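Local coordinates for protein 2-oxoglutarate-dependent dioxygenase tropC (PDB 6XJJ) that is an iron- and 2-oxoglutarate-dependent dioxygenase of the fungal pathway that makes tropolones, acting after dearomatization of the polyketide ring, at residues Gly74-Ala85 with Val274-Met285. Residues are numbered along the deposited sequence; the frame is centred on the assembly and turned at random.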
loop_
_atom_site.group_PDB
_atom_site.type_symbol
_atom_site.label_atom_id
_atom_site.label_comp_id
_atom_site.label_asym_id
_atom_site.label_seq_id
_atom_site.Cartn_x
_atom_site.Cartn_y
_atom_site.Cartn_z
ATOM N N GLY A 74 13.206 1.928 -5.583
ATOM C CA GLY A 74 12.166 2.164 -4.604
ATOM C C GLY A 74 10.963 1.258 -4.739
ATOM O O GLY A 74 10.041 1.363 -3.928
ATOM N N PHE A 75 10.927 0.392 -5.754
ATOM C CA PHE A 75 9.887 -0.613 -5.891
ATOM C C PHE A 75 10.505 -1.981 -6.121
ATOM O O PHE A 75 11.604 -2.099 -6.670
ATOM C CB PHE A 75 8.913 -0.431 -7.070
ATOM C CG PHE A 75 7.916 0.691 -6.941
ATOM C CD1 PHE A 75 8.168 1.862 -6.247
ATOM C CD2 PHE A 75 6.616 0.453 -7.379
ATOM C CE1 PHE A 75 7.179 2.852 -6.147
ATOM C CE2 PHE A 75 5.634 1.399 -7.251
ATOM C CZ PHE A 75 5.908 2.600 -6.629
ATOM N N PHE A 76 9.764 -3.012 -5.712
ATOM C CA PHE A 76 9.860 -4.342 -6.296
ATOM C C PHE A 76 8.510 -5.048 -6.241
ATOM O O PHE A 76 7.583 -4.628 -5.544
ATOM C CB PHE A 76 10.845 -5.330 -5.641
ATOM C CG PHE A 76 10.882 -5.332 -4.124
ATOM C CD1 PHE A 76 10.308 -4.348 -3.339
ATOM C CD2 PHE A 76 11.152 -6.549 -3.502
ATOM C CE1 PHE A 76 10.317 -4.443 -1.959
ATOM C CE2 PHE A 76 11.104 -6.671 -2.125
ATOM C CZ PHE A 76 10.664 -5.618 -1.362
ATOM N N ASN A 77 8.426 -6.147 -6.999
ATOM C CA ASN A 77 7.421 -7.186 -6.802
ATOM C C ASN A 77 7.923 -8.235 -5.819
ATOM O O ASN A 77 9.078 -8.670 -5.887
ATOM C CB ASN A 77 7.070 -7.869 -8.124
ATOM C CG ASN A 77 6.128 -7.052 -8.975
ATOM O OD1 ASN A 77 4.919 -7.029 -8.736
ATOM N ND2 ASN A 77 6.672 -6.382 -9.977
ATOM N N LEU A 78 7.033 -8.655 -4.924
ATOM C CA LEU A 78 7.353 -9.592 -3.857
ATOM C C LEU A 78 6.570 -10.879 -4.060
ATOM O O LEU A 78 5.345 -10.841 -4.216
ATOM C CB LEU A 78 7.015 -8.991 -2.491
ATOM C CG LEU A 78 7.426 -9.778 -1.241
ATOM C CD1 LEU A 78 7.648 -8.818 -0.086
ATOM C CD2 LEU A 78 6.392 -10.821 -0.851
ATOM N N VAL A 79 7.274 -12.012 -4.042
ATOM C CA VAL A 79 6.651 -13.329 -4.045
ATOM C C VAL A 79 7.280 -14.165 -2.936
ATOM O O VAL A 79 8.248 -13.760 -2.289
ATOM C CB VAL A 79 6.785 -14.052 -5.403
ATOM C CG1 VAL A 79 6.050 -13.281 -6.487
ATOM C CG2 VAL A 79 8.255 -14.258 -5.768
ATOM N N GLY A 80 6.711 -15.356 -2.735
ATOM C CA GLY A 80 7.149 -16.246 -1.673
ATOM C C GLY A 80 6.585 -15.903 -0.317
ATOM O O GLY A 80 7.091 -16.385 0.702
ATOM N N HIS A 81 5.543 -15.074 -0.281
ATOM C CA HIS A 81 4.964 -14.569 0.954
ATOM C C HIS A 81 4.140 -15.610 1.699
ATOM O O HIS A 81 3.960 -15.477 2.914
ATOM C CB HIS A 81 4.118 -13.330 0.634
ATOM C CG HIS A 81 3.197 -13.511 -0.535
ATOM N ND1 HIS A 81 1.994 -14.176 -0.443
ATOM C CD2 HIS A 81 3.319 -13.131 -1.830
ATOM C CE1 HIS A 81 1.407 -14.185 -1.628
ATOM N NE2 HIS A 81 2.189 -13.555 -2.486
ATOM N N GLY A 82 3.645 -16.639 1.014
ATOM C CA GLY A 82 2.913 -17.699 1.669
ATOM C C GLY A 82 1.424 -17.465 1.805
ATOM O O GLY A 82 0.708 -18.370 2.247
ATOM N N ILE A 83 0.934 -16.296 1.430
ATOM C CA ILE A 83 -0.511 -16.037 1.450
ATOM C C ILE A 83 -1.173 -16.812 0.312
ATOM O O ILE A 83 -0.691 -16.753 -0.835
ATOM C CB ILE A 83 -0.776 -14.535 1.327
ATOM C CG1 ILE A 83 -0.157 -13.821 2.531
ATOM C CG2 ILE A 83 -2.267 -14.244 1.278
ATOM C CD1 ILE A 83 -0.067 -12.323 2.409
ATOM N N PRO A 84 -2.258 -17.545 0.557
ATOM C CA PRO A 84 -2.851 -18.339 -0.525
ATOM C C PRO A 84 -3.502 -17.457 -1.576
ATOM O O PRO A 84 -3.852 -16.298 -1.336
ATOM C CB PRO A 84 -3.901 -19.200 0.186
ATOM C CG PRO A 84 -3.491 -19.214 1.611
ATOM C CD PRO A 84 -2.857 -17.885 1.863
ATOM N N ALA A 85 -3.678 -18.037 -2.763
ATOM C CA ALA A 85 -4.441 -17.350 -3.792
ATOM C C ALA A 85 -5.885 -17.121 -3.373
ATOM O O ALA A 85 -6.526 -16.205 -3.893
ATOM C CB ALA A 85 -4.401 -18.136 -5.099
ATOM N N VAL A 274 5.043 -1.215 -13.934
ATOM C CA VAL A 274 5.102 -2.255 -12.919
ATOM C C VAL A 274 4.254 -3.425 -13.420
ATOM O O VAL A 274 3.017 -3.313 -13.432
ATOM C CB VAL A 274 4.606 -1.756 -11.557
ATOM C CG1 VAL A 274 4.649 -2.886 -10.541
ATOM C CG2 VAL A 274 5.455 -0.596 -11.086
ATOM N N PRO A 275 4.858 -4.536 -13.835
ATOM C CA PRO A 275 4.054 -5.630 -14.389
ATOM C C PRO A 275 3.222 -6.317 -13.317
ATOM O O PRO A 275 3.653 -6.469 -12.169
ATOM C CB PRO A 275 5.104 -6.576 -14.974
ATOM C CG PRO A 275 6.312 -6.346 -14.129
ATOM C CD PRO A 275 6.284 -4.899 -13.729
ATOM N N VAL A 276 2.010 -6.722 -13.703
ATOM C CA VAL A 276 1.174 -7.554 -12.847
ATOM C C VAL A 276 1.778 -8.951 -12.815
ATOM O O VAL A 276 1.658 -9.713 -13.781
ATOM C CB VAL A 276 -0.287 -7.588 -13.336
ATOM C CG1 VAL A 276 -1.103 -8.578 -12.528
ATOM C CG2 VAL A 276 -0.909 -6.227 -13.198
ATOM N N ILE A 277 2.442 -9.290 -11.711
ATOM C CA ILE A 277 3.044 -10.606 -11.532
ATOM C C ILE A 277 2.069 -11.510 -10.790
ATOM O O ILE A 277 1.331 -11.076 -9.898
ATOM C CB ILE A 277 4.392 -10.507 -10.786
ATOM C CG1 ILE A 277 5.390 -9.654 -11.578
ATOM C CG2 ILE A 277 4.948 -11.894 -10.511
ATOM C CD1 ILE A 277 5.697 -10.187 -12.970
ATOM N N GLU A 278 2.084 -12.791 -11.150
ATOM C CA GLU A 278 1.181 -13.769 -10.559
ATOM C C GLU A 278 1.642 -14.109 -9.146
ATOM O O GLU A 278 2.796 -14.496 -8.938
ATOM C CB GLU A 278 1.111 -15.017 -11.441
ATOM C CG GLU A 278 0.329 -16.193 -10.873
ATOM C CD GLU A 278 0.116 -17.274 -11.918
ATOM O OE1 GLU A 278 0.561 -17.079 -13.073
ATOM O OE2 GLU A 278 -0.487 -18.317 -11.596
ATOM N N ASP A 279 0.738 -13.948 -8.178
ATOM C CA ASP A 279 1.015 -14.255 -6.774
ATOM C C ASP A 279 2.038 -13.291 -6.185
ATOM O O ASP A 279 2.907 -13.682 -5.404
ATOM C CB ASP A 279 1.479 -15.700 -6.605
ATOM C CG ASP A 279 0.373 -16.690 -6.874
ATOM O OD1 ASP A 279 -0.801 -16.266 -6.873
ATOM O OD2 ASP A 279 0.669 -17.885 -7.087
ATOM N N ALA A 280 1.927 -12.020 -6.544
ATOM C CA ALA A 280 2.881 -11.026 -6.095
ATOM C C ALA A 280 2.148 -9.873 -5.435
ATOM O O ALA A 280 0.950 -9.665 -5.638
ATOM C CB ALA A 280 3.743 -10.513 -7.253
ATOM N N PHE A 281 2.884 -9.155 -4.600
ATOM C CA PHE A 281 2.492 -7.837 -4.139
ATOM C C PHE A 281 3.542 -6.831 -4.591
ATOM O O PHE A 281 4.732 -7.154 -4.679
ATOM C CB PHE A 281 2.356 -7.808 -2.617
ATOM C CG PHE A 281 1.325 -8.758 -2.084
ATOM C CD1 PHE A 281 -0.004 -8.383 -2.001
ATOM C CD2 PHE A 281 1.688 -10.032 -1.669
ATOM C CE1 PHE A 281 -0.956 -9.253 -1.508
ATOM C CE2 PHE A 281 0.741 -10.913 -1.178
ATOM C CZ PHE A 281 -0.583 -10.524 -1.096
ATOM N N VAL A 282 3.098 -5.605 -4.879
ATOM C CA VAL A 282 4.013 -4.515 -5.208
ATOM C C VAL A 282 4.386 -3.798 -3.926
ATOM O O VAL A 282 3.512 -3.377 -3.159
ATOM C CB VAL A 282 3.394 -3.529 -6.211
ATOM C CG1 VAL A 282 4.339 -2.357 -6.455
ATOM C CG2 VAL A 282 3.085 -4.197 -7.512
ATOM N N ILE A 283 5.684 -3.657 -3.701
ATOM C CA ILE A 283 6.225 -3.064 -2.491
ATOM C C ILE A 283 6.984 -1.818 -2.899
ATOM O O ILE A 283 7.801 -1.865 -3.825
ATOM C CB ILE A 283 7.162 -4.038 -1.760
ATOM C CG1 ILE A 283 6.494 -5.398 -1.526
ATOM C CG2 ILE A 283 7.658 -3.423 -0.460
ATOM C CD1 ILE A 283 5.254 -5.356 -0.701
ATOM N N ASN A 284 6.715 -0.706 -2.224
ATOM C CA ASN A 284 7.527 0.486 -2.415
ATOM C C ASN A 284 7.756 1.199 -1.093
ATOM O O ASN A 284 6.994 1.054 -0.133
ATOM C CB ASN A 284 6.888 1.476 -3.375
ATOM C CG ASN A 284 5.548 1.934 -2.906
ATOM O OD1 ASN A 284 4.772 1.140 -2.393
ATOM N ND2 ASN A 284 5.337 3.238 -2.908
ATOM N N MET A 285 8.801 2.013 -1.085
ATOM C CA MET A 285 9.184 2.809 0.066
ATOM C C MET A 285 8.522 4.186 0.002
ATOM O O MET A 285 8.244 4.716 -1.079
ATOM C CB MET A 285 10.701 2.969 0.094
ATOM C CG MET A 285 11.480 1.649 0.017
ATOM S SD MET A 285 11.327 0.570 1.466
ATOM C CE MET A 285 9.992 -0.534 0.983
#
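F76 and I283 face each other as a hydrogen-bonded pair where strand 75-79 runs antiparallel to strand 281-285. Strand 281-285 belongs to the double-stranded beta-helix (jelly-roll) core of the 2-oxoglutarate oxygenases. Strand 75-79, from the N-terminal region, extends the sheet at its side. The pairing thus joins the N-terminal region to the Fe2OG domain.

F76 N gives a bond to I283 O (3.0 Å), and F76 O accepts one from I283 N (2.8 Å). L78 and F281 repeat this double exchange. M285 N to G74 O extends the pairing by one more bond.

The side chains of F76, L78, F281 and I283 lie on one face of the sheet. There CG1 of I283 meets CB of L78 at 3.8 Å, and both side chains touch I192 of helix 171-204. The other face carries F75, N77, V282 and N284. CB of N284 lies over one face of the F75 ring, though the modelled closeness is doubtful. CG1 of V282 touches CD2 of the same ring at 3.7 Å. This end of the pairing adjoins the iron site. ND2 of N284 is hydrogen-bonded to the iron ligand D245, and the F75 ring packs edge-to-face with the ligand H302. N284 and F75 are thus second-shell residues.

At the far end, a type II turn from I277 to A280 leads into strand 281-285. H81 has its CG between backbone N and carbonyl carbon (chi1 47°), which sets its ring against F281 and NE2 beside D279 O. The edge of F281 points at the face of H81, with centroids 4.6 Å apart and planes at 65°. The imidazole is held at both nitrogens: ND1 accepts from I83 N, and NE2 donates to D279 O at 3.0 Å, coming from above the carbonyl plane.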